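Local coordinates for protein 11S globulin subunit beta (Cucurbita maxima, PDB 2E9Q) that serves as a seed storage protein, a nutrient reservoir of the 11S globulin family that is made as a precursor and assembles into hexamers in pumpkin seed, at the interface of chains A and B. Sequence-based numbering; all coordinates share one arbitrary frame. Chains: chain A/B, 11S globulin subunit beta.

Contact 1: the interface of chains A and B. Residues chain A 419-421, 424, 428; chain B 78, 125-126, 128, 146.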
# COMPACT_ATOMS: atom_id res chain seq x y z
N MET A 419 16.25 -21.10 19.84
CA MET A 419 15.46 -21.92 18.92
C MET A 419 16.29 -22.91 18.10
O MET A 419 15.79 -23.95 17.67
CB MET A 419 14.69 -21.02 17.95
CG MET A 419 13.54 -20.25 18.57
SD MET A 419 12.04 -21.27 18.71
CE MET A 419 11.27 -20.94 17.11
N LEU A 420 17.55 -22.58 17.88
CA LEU A 420 18.40 -23.43 17.06
C LEU A 420 19.00 -24.62 17.77
O LEU A 420 19.54 -24.49 18.86
CB LEU A 420 19.52 -22.59 16.44
CG LEU A 420 19.07 -21.48 15.47
CD1 LEU A 420 20.14 -20.41 15.36
CD2 LEU A 420 18.75 -22.09 14.13
N PRO A 421 18.91 -25.81 17.15
CA PRO A 421 19.46 -27.04 17.72
C PRO A 421 20.95 -26.86 17.96
O PRO A 421 21.59 -26.05 17.28
CB PRO A 421 19.18 -28.07 16.63
CG PRO A 421 17.94 -27.55 15.97
CD PRO A 421 18.21 -26.08 15.88
N VAL A 424 23.08 -27.46 14.94
CA VAL A 424 23.09 -26.36 13.97
C VAL A 424 24.08 -25.28 14.41
O VAL A 424 24.85 -24.77 13.60
CB VAL A 424 21.67 -25.76 13.82
CG1 VAL A 424 21.66 -24.66 12.78
CG2 VAL A 424 20.69 -26.85 13.43
N MET A 428 27.45 -24.09 12.52
CA MET A 428 27.35 -22.66 12.21
C MET A 428 28.58 -21.88 12.63
O MET A 428 29.21 -21.20 11.82
CB MET A 428 26.13 -22.04 12.92
CG MET A 428 24.81 -22.15 12.18
SD MET A 428 23.38 -21.65 13.21
CE MET A 428 23.75 -19.91 13.56
N PRO B 78 21.52 -20.08 8.64
CA PRO B 78 20.34 -19.27 8.92
C PRO B 78 20.50 -17.77 8.73
O PRO B 78 21.52 -17.19 9.11
CB PRO B 78 20.01 -19.61 10.37
CG PRO B 78 21.35 -19.83 10.96
CD PRO B 78 22.06 -20.65 9.89
N HIS B 125 14.77 -26.96 21.41
CA HIS B 125 14.84 -26.22 20.15
C HIS B 125 13.54 -26.21 19.34
O HIS B 125 12.56 -26.87 19.69
CB HIS B 125 15.91 -26.85 19.27
CG HIS B 125 15.59 -28.25 18.88
ND1 HIS B 125 14.50 -28.57 18.10
CD2 HIS B 125 16.16 -29.43 19.23
CE1 HIS B 125 14.40 -29.88 17.99
NE2 HIS B 125 15.40 -30.43 18.66
N GLN B 126 13.58 -25.47 18.24
CA GLN B 126 12.47 -25.30 17.29
C GLN B 126 12.06 -26.62 16.65
O GLN B 126 12.83 -27.57 16.63
CB GLN B 126 12.91 -24.35 16.17
CG GLN B 126 14.13 -24.88 15.41
CD GLN B 126 14.80 -23.87 14.49
OE1 GLN B 126 15.97 -24.02 14.14
NE2 GLN B 126 14.06 -22.84 14.09
N ILE B 128 11.50 -29.38 13.95
CA ILE B 128 12.31 -29.75 12.81
C ILE B 128 11.33 -30.11 11.71
O ILE B 128 10.64 -31.12 11.79
CB ILE B 128 13.22 -30.95 13.11
CG1 ILE B 128 14.25 -30.57 14.18
CG2 ILE B 128 13.91 -31.43 11.84
CD1 ILE B 128 15.23 -29.50 13.75
N TRP B 146 16.88 -21.91 8.06
CA TRP B 146 18.06 -22.65 7.62
C TRP B 146 17.57 -23.95 7.00
O TRP B 146 16.52 -24.47 7.38
CB TRP B 146 18.99 -22.94 8.80
CG TRP B 146 18.33 -23.66 9.95
CD1 TRP B 146 17.80 -23.10 11.07
CD2 TRP B 146 18.12 -25.08 10.07
NE1 TRP B 146 17.29 -24.07 11.89
CE2 TRP B 146 17.46 -25.30 11.31
CE3 TRP B 146 18.42 -26.19 9.26
CZ2 TRP B 146 17.10 -26.58 11.75
CZ3 TRP B 146 18.06 -27.47 9.71
CH2 TRP B 146 17.41 -27.65 10.95
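A:Leu420 and A:Val424 pack against the indole of B:Trp146 at the apolar centre of this patch. The A:Leu420 side chain slides past the tryptophan in the opposite direction, and its CD2 methyl lies 3.4 Å from B:Trp146 CD1 on the pyrrole part of the ring. With CG1 of A:Val424 anti to the backbone N (chi1 -178°), CG2 is the methyl turned to one indole face, near the rim, A:Val424 CG2 being 4.0 Å from B:Trp146 CZ2. One helical turn on, A:Met428 meets B:Pro78 tip to tip, with SD 3.5 Å from the ring carbon CG. To the other side, A:Pro421 crosses B:His125 at about a right angle and sets its CG 3.8 Å from the imidazole CG; the same carbon reaches B:Ile128 CD1.

The polar rim is B:Gln126. The bent chain of A:Met419 crosses it at about a right angle, A:Met419 CE 3.9 Å from B:Gln126 CB. B:Gln126 N donates to A:Met419 O at the end of helix 416-419, a nearly straight bond of 2.7 Å. The glutamine side chain, extended beyond CG, ends beside A:Leu420 and A:Pro421. There its amide oxygen accepts the indole N-H in the plane of the ring, B:Trp146 NE1 to B:Gln126 OE1 being 2.6 Å.

Contact 2: the interface of chains A and B. Residues chain A 27, 29, 60, 344, 381-383; chain B 170-171, 175.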
# COMPACT_ATOMS: atom_id res chain seq x y z
N CYS A 27 17.64 3.37 -0.55
CA CYS A 27 17.77 4.05 0.74
C CYS A 27 19.24 4.11 1.14
O CYS A 27 19.95 3.12 1.01
CB CYS A 27 16.99 3.27 1.79
SG CYS A 27 15.19 3.50 1.79
N LEU A 29 21.39 3.89 3.91
CA LEU A 29 21.41 3.48 5.31
C LEU A 29 22.76 2.96 5.78
O LEU A 29 22.81 2.01 6.56
CB LEU A 29 20.37 2.40 5.52
CG LEU A 29 18.98 2.70 4.96
CD1 LEU A 29 18.11 1.45 5.09
CD2 LEU A 29 18.38 3.88 5.72
N CYS A 60 14.19 7.61 4.07
CA CYS A 60 13.90 6.23 3.71
C CYS A 60 12.59 5.80 4.35
O CYS A 60 11.69 5.27 3.68
CB CYS A 60 15.01 5.32 4.21
SG CYS A 60 14.77 3.57 3.79
N HIS A 344 10.25 0.26 11.28
CA HIS A 344 11.40 1.09 11.57
C HIS A 344 11.18 1.49 13.01
O HIS A 344 10.05 1.44 13.52
CB HIS A 344 11.40 2.34 10.68
CG HIS A 344 11.46 2.03 9.22
ND1 HIS A 344 12.55 1.45 8.63
CD2 HIS A 344 10.54 2.21 8.24
CE1 HIS A 344 12.31 1.28 7.34
NE2 HIS A 344 11.10 1.73 7.08
N GLN A 381 14.20 -1.05 9.79
CA GLN A 381 13.61 -2.37 9.90
C GLN A 381 14.69 -3.42 9.61
O GLN A 381 15.45 -3.30 8.64
CB GLN A 381 12.47 -2.49 8.88
CG GLN A 381 11.80 -3.86 8.83
CD GLN A 381 10.93 -4.05 7.59
OE1 GLN A 381 10.26 -5.07 7.44
NE2 GLN A 381 10.93 -3.06 6.69
N ASN A 382 14.74 -4.44 10.47
CA ASN A 382 15.67 -5.57 10.37
C ASN A 382 17.13 -5.32 10.74
O ASN A 382 17.90 -6.27 10.83
CB ASN A 382 15.64 -6.18 8.96
CG ASN A 382 14.27 -6.65 8.56
OD1 ASN A 382 13.61 -7.39 9.29
ND2 ASN A 382 13.83 -6.22 7.38
N PHE A 383 17.51 -4.07 10.95
CA PHE A 383 18.89 -3.79 11.32
C PHE A 383 19.09 -4.19 12.79
O PHE A 383 18.26 -3.88 13.65
CB PHE A 383 19.22 -2.30 11.10
CG PHE A 383 19.51 -1.94 9.64
CD1 PHE A 383 20.41 -0.90 9.34
CD2 PHE A 383 18.91 -2.63 8.59
CE1 PHE A 383 20.70 -0.56 8.01
CE2 PHE A 383 19.20 -2.30 7.24
CZ PHE A 383 20.10 -1.26 6.96
N ILE B 170 11.72 -0.87 3.66
CA ILE B 170 12.97 -0.20 3.34
C ILE B 170 12.95 0.33 1.90
O ILE B 170 12.45 1.42 1.64
CB ILE B 170 14.18 -1.13 3.52
CG1 ILE B 170 14.17 -1.71 4.94
CG2 ILE B 170 15.47 -0.35 3.28
CD1 ILE B 170 15.17 -2.82 5.13
N ASP B 171 13.51 -0.45 0.98
CA ASP B 171 13.54 -0.07 -0.42
C ASP B 171 13.44 -1.35 -1.25
O ASP B 171 13.57 -2.44 -0.71
CB ASP B 171 14.84 0.71 -0.74
CG ASP B 171 16.07 -0.12 -0.53
OD1 ASP B 171 17.17 0.47 -0.42
OD2 ASP B 171 15.96 -1.36 -0.48
N ARG B 175 17.80 -7.70 0.96
CA ARG B 175 18.86 -7.74 1.97
C ARG B 175 18.70 -9.03 2.79
O ARG B 175 17.61 -9.33 3.27
CB ARG B 175 18.76 -6.53 2.90
CG ARG B 175 18.80 -5.17 2.20
CD ARG B 175 18.75 -4.03 3.21
NE ARG B 175 19.02 -2.72 2.62
CZ ARG B 175 18.24 -2.13 1.71
NH1 ARG B 175 17.14 -2.74 1.28
NH2 ARG B 175 18.57 -0.94 1.24
O HOH W 1 10.62 2.99 2.50
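B:Ile170 reaches into chain A between the A:Cys27–A:Cys60 disulfide and the loop carrying A:Gln381, and buries 68 Å², more than any other residue of this patch. Its two branches divide the work. B:Ile170 CG2, anti to the backbone N, points at A:Leu29 CD1 (3.7 Å) and lies near the sulfur of A:Cys60. CG1 carries the chain the other way, so that B:Ile170 CD1 rests 3.5 Å from the backbone A:Gln381 O. The carbonyl of B:Ile170 faces the disulfide, B:Ile170 O lying 3.4 Å from A:Cys27 SG, and a water links this oxygen to A:Cys60 O.

A:Cys27, with 42 Å² hidden, supplies a direct hydrogen bond across the interface. A:Cys27 N donates almost straight (174° at H) to B:Asp171 OD1, 2.9 Å away, using the anti lone pair of that carboxylate oxygen. The same OD1 also accepts from B:Arg175 NH2 on the syn side. B:Arg175 grips the aspartate end-on, NH1 going to OD2 in a salt bridge. Both oxygens lie in the guanidinium plane, but the carboxylate is tilted against it, OD2 being met from above its plane. The arginine appears to hold the carboxylate in place, and the pairing would be expected to favour the charged form. One face of the guanidinium is covered near its rim by B:Ile170 CG2.

The site thus docks a loop of one subunit against the A:Cys27–A:Cys60 disulfide of its neighbour, joining chains of an oligomeric storage globulin.

Contact 3: the interface of chains A and B. Residues chain A 334, 337, 386, 411, 443, 449, 452; chain B 217-218, 220-221.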
# COMPACT_ATOMS: atom_id res chain seq x y z
N MET A 334 21.92 -2.75 29.69
CA MET A 334 22.02 -2.97 28.25
C MET A 334 20.78 -3.66 27.68
O MET A 334 20.25 -4.58 28.30
CB MET A 334 23.26 -3.82 27.98
CG MET A 334 23.70 -3.91 26.54
SD MET A 334 25.24 -4.84 26.44
CE MET A 334 24.66 -6.39 25.73
N PRO A 337 20.90 -7.55 21.99
CA PRO A 337 20.90 -7.38 20.54
C PRO A 337 19.57 -7.90 20.00
O PRO A 337 19.11 -8.97 20.37
CB PRO A 337 22.09 -8.23 20.08
CG PRO A 337 22.33 -9.18 21.22
CD PRO A 337 22.09 -8.32 22.42
N ILE A 386 22.17 -2.88 19.50
CA ILE A 386 22.55 -3.10 20.88
C ILE A 386 22.63 -1.74 21.54
O ILE A 386 23.15 -0.78 20.97
CB ILE A 386 23.92 -3.80 20.99
CG1 ILE A 386 23.82 -5.22 20.43
CG2 ILE A 386 24.37 -3.83 22.45
CD1 ILE A 386 25.09 -6.05 20.54
N ALA A 411 19.84 -13.19 21.64
CA ALA A 411 20.25 -14.03 22.77
C ALA A 411 19.34 -13.81 23.98
O ALA A 411 18.73 -12.75 24.11
CB ALA A 411 21.69 -13.73 23.14
N GLN A 443 23.13 -16.66 28.42
CA GLN A 443 22.35 -15.51 28.88
C GLN A 443 20.97 -16.00 29.32
O GLN A 443 20.24 -16.62 28.54
CB GLN A 443 22.18 -14.48 27.76
CG GLN A 443 21.47 -13.21 28.21
CD GLN A 443 22.37 -12.33 29.04
OE1 GLN A 443 21.91 -11.41 29.72
NE2 GLN A 443 23.67 -12.58 28.97
N LEU A 449 18.97 -6.37 29.86
CA LEU A 449 20.02 -7.06 30.58
C LEU A 449 20.51 -6.25 31.76
O LEU A 449 20.87 -5.08 31.61
CB LEU A 449 21.19 -7.35 29.65
CG LEU A 449 21.09 -8.59 28.76
CD1 LEU A 449 19.75 -8.63 28.07
CD2 LEU A 449 22.22 -8.55 27.75
N GLY A 452 25.96 -6.27 33.83
CA GLY A 452 26.78 -7.46 33.95
C GLY A 452 27.68 -7.57 32.74
O GLY A 452 27.58 -8.51 31.95
N PHE B 217 30.39 -5.78 23.81
CA PHE B 217 28.95 -5.92 23.74
C PHE B 217 28.52 -7.36 23.61
O PHE B 217 27.65 -7.81 24.34
CB PHE B 217 28.41 -5.11 22.56
CG PHE B 217 28.27 -3.65 22.84
CD1 PHE B 217 28.86 -3.08 23.97
CD2 PHE B 217 27.54 -2.83 21.98
CE1 PHE B 217 28.72 -1.72 24.23
CE2 PHE B 217 27.40 -1.47 22.24
CZ PHE B 217 27.99 -0.92 23.37
N LEU B 218 29.13 -8.10 22.69
CA LEU B 218 28.75 -9.48 22.51
C LEU B 218 29.13 -10.38 23.69
O LEU B 218 28.49 -11.40 23.92
CB LEU B 218 29.35 -10.03 21.21
CG LEU B 218 28.85 -9.30 19.95
CD1 LEU B 218 29.40 -9.97 18.71
CD2 LEU B 218 27.33 -9.29 19.92
N GLU B 220 29.09 -9.39 26.90
CA GLU B 220 28.05 -9.12 27.88
C GLU B 220 26.72 -9.71 27.40
O GLU B 220 26.06 -10.45 28.12
CB GLU B 220 27.91 -7.62 28.07
CG GLU B 220 26.95 -7.25 29.17
CD GLU B 220 26.75 -5.76 29.27
OE1 GLU B 220 27.75 -5.02 29.26
OE2 GLU B 220 25.58 -5.33 29.37
N ALA B 221 26.34 -9.37 26.17
CA ALA B 221 25.10 -9.85 25.59
C ALA B 221 24.91 -11.36 25.75
O ALA B 221 23.87 -11.80 26.25
CB ALA B 221 25.03 -9.48 24.12
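B:Ala221 on helix 215-222 is set among A:Met334, A:Pro337 and A:Leu449 at the apolar centre, and with 56 Å² hidden it is the most buried residue of the patch. B:Ala221 CB sits 3.6 Å from A:Pro337 CD. The methyl end of A:Met334, swung round by the bend at chi3 (107°), presses on the helix backbone, A:Met334 CE 3.5 Å from B:Ala221 CA and tighter than usual packing. A:Leu449 CD2 adds a looser contact to the same CA.

On one flank, A:Ile386 of strand 384-390 and B:Phe217 slide past each other in opposite directions. A:Ile386 CG2, the branch anti to the backbone N, touches the ring at B:Phe217 CD2, 3.4 Å away. The longer branch, extended at chi2 (-178°), takes CD1 to B:Leu218 CD2 and the phenylalanine CB; the A:Ile386 and B:Leu218 side chains meet at about a right angle.

Toward the rim, A:Met334 and B:Glu220 stand tip to tip. The glutamate is extended beyond CG, and its carboxylate OE2 closely approaches the thioether sulfur SD and CB of A:Met334, a contact that is not a hydrogen bond. Its methylene part passes the backbone carbonyl of A:Gly452. Beyond the alanine lies A:Gln443, bent at chi2. B:Ala221 O sits over the face of the A:Gln443 side-chain amide, so that despite 2.8 Å from A:Gln443 NE2 no N-H is directed at it and the pair is not a hydrogen bond.

Contact 1, contact 2 and contact 3 are spread over a single interface between two copies of the subunit, with no residue in common. Measured between the centres of their C-alpha atoms, contact 1 lies about 26 Å from contact 2 and about 21 Å from contact 3. The centres of contact 2 and contact 3 are about 23 Å apart. On chain A, contacts 2 and 3 are tied by sequence, since the loop at 381-383 leads directly into strand 384-390. The pairing is not an exact two-fold, as expected if each chain uses one surface toward one neighbour and another toward the next in the three-subunit deposited assembly, plausibly half of the hexamer.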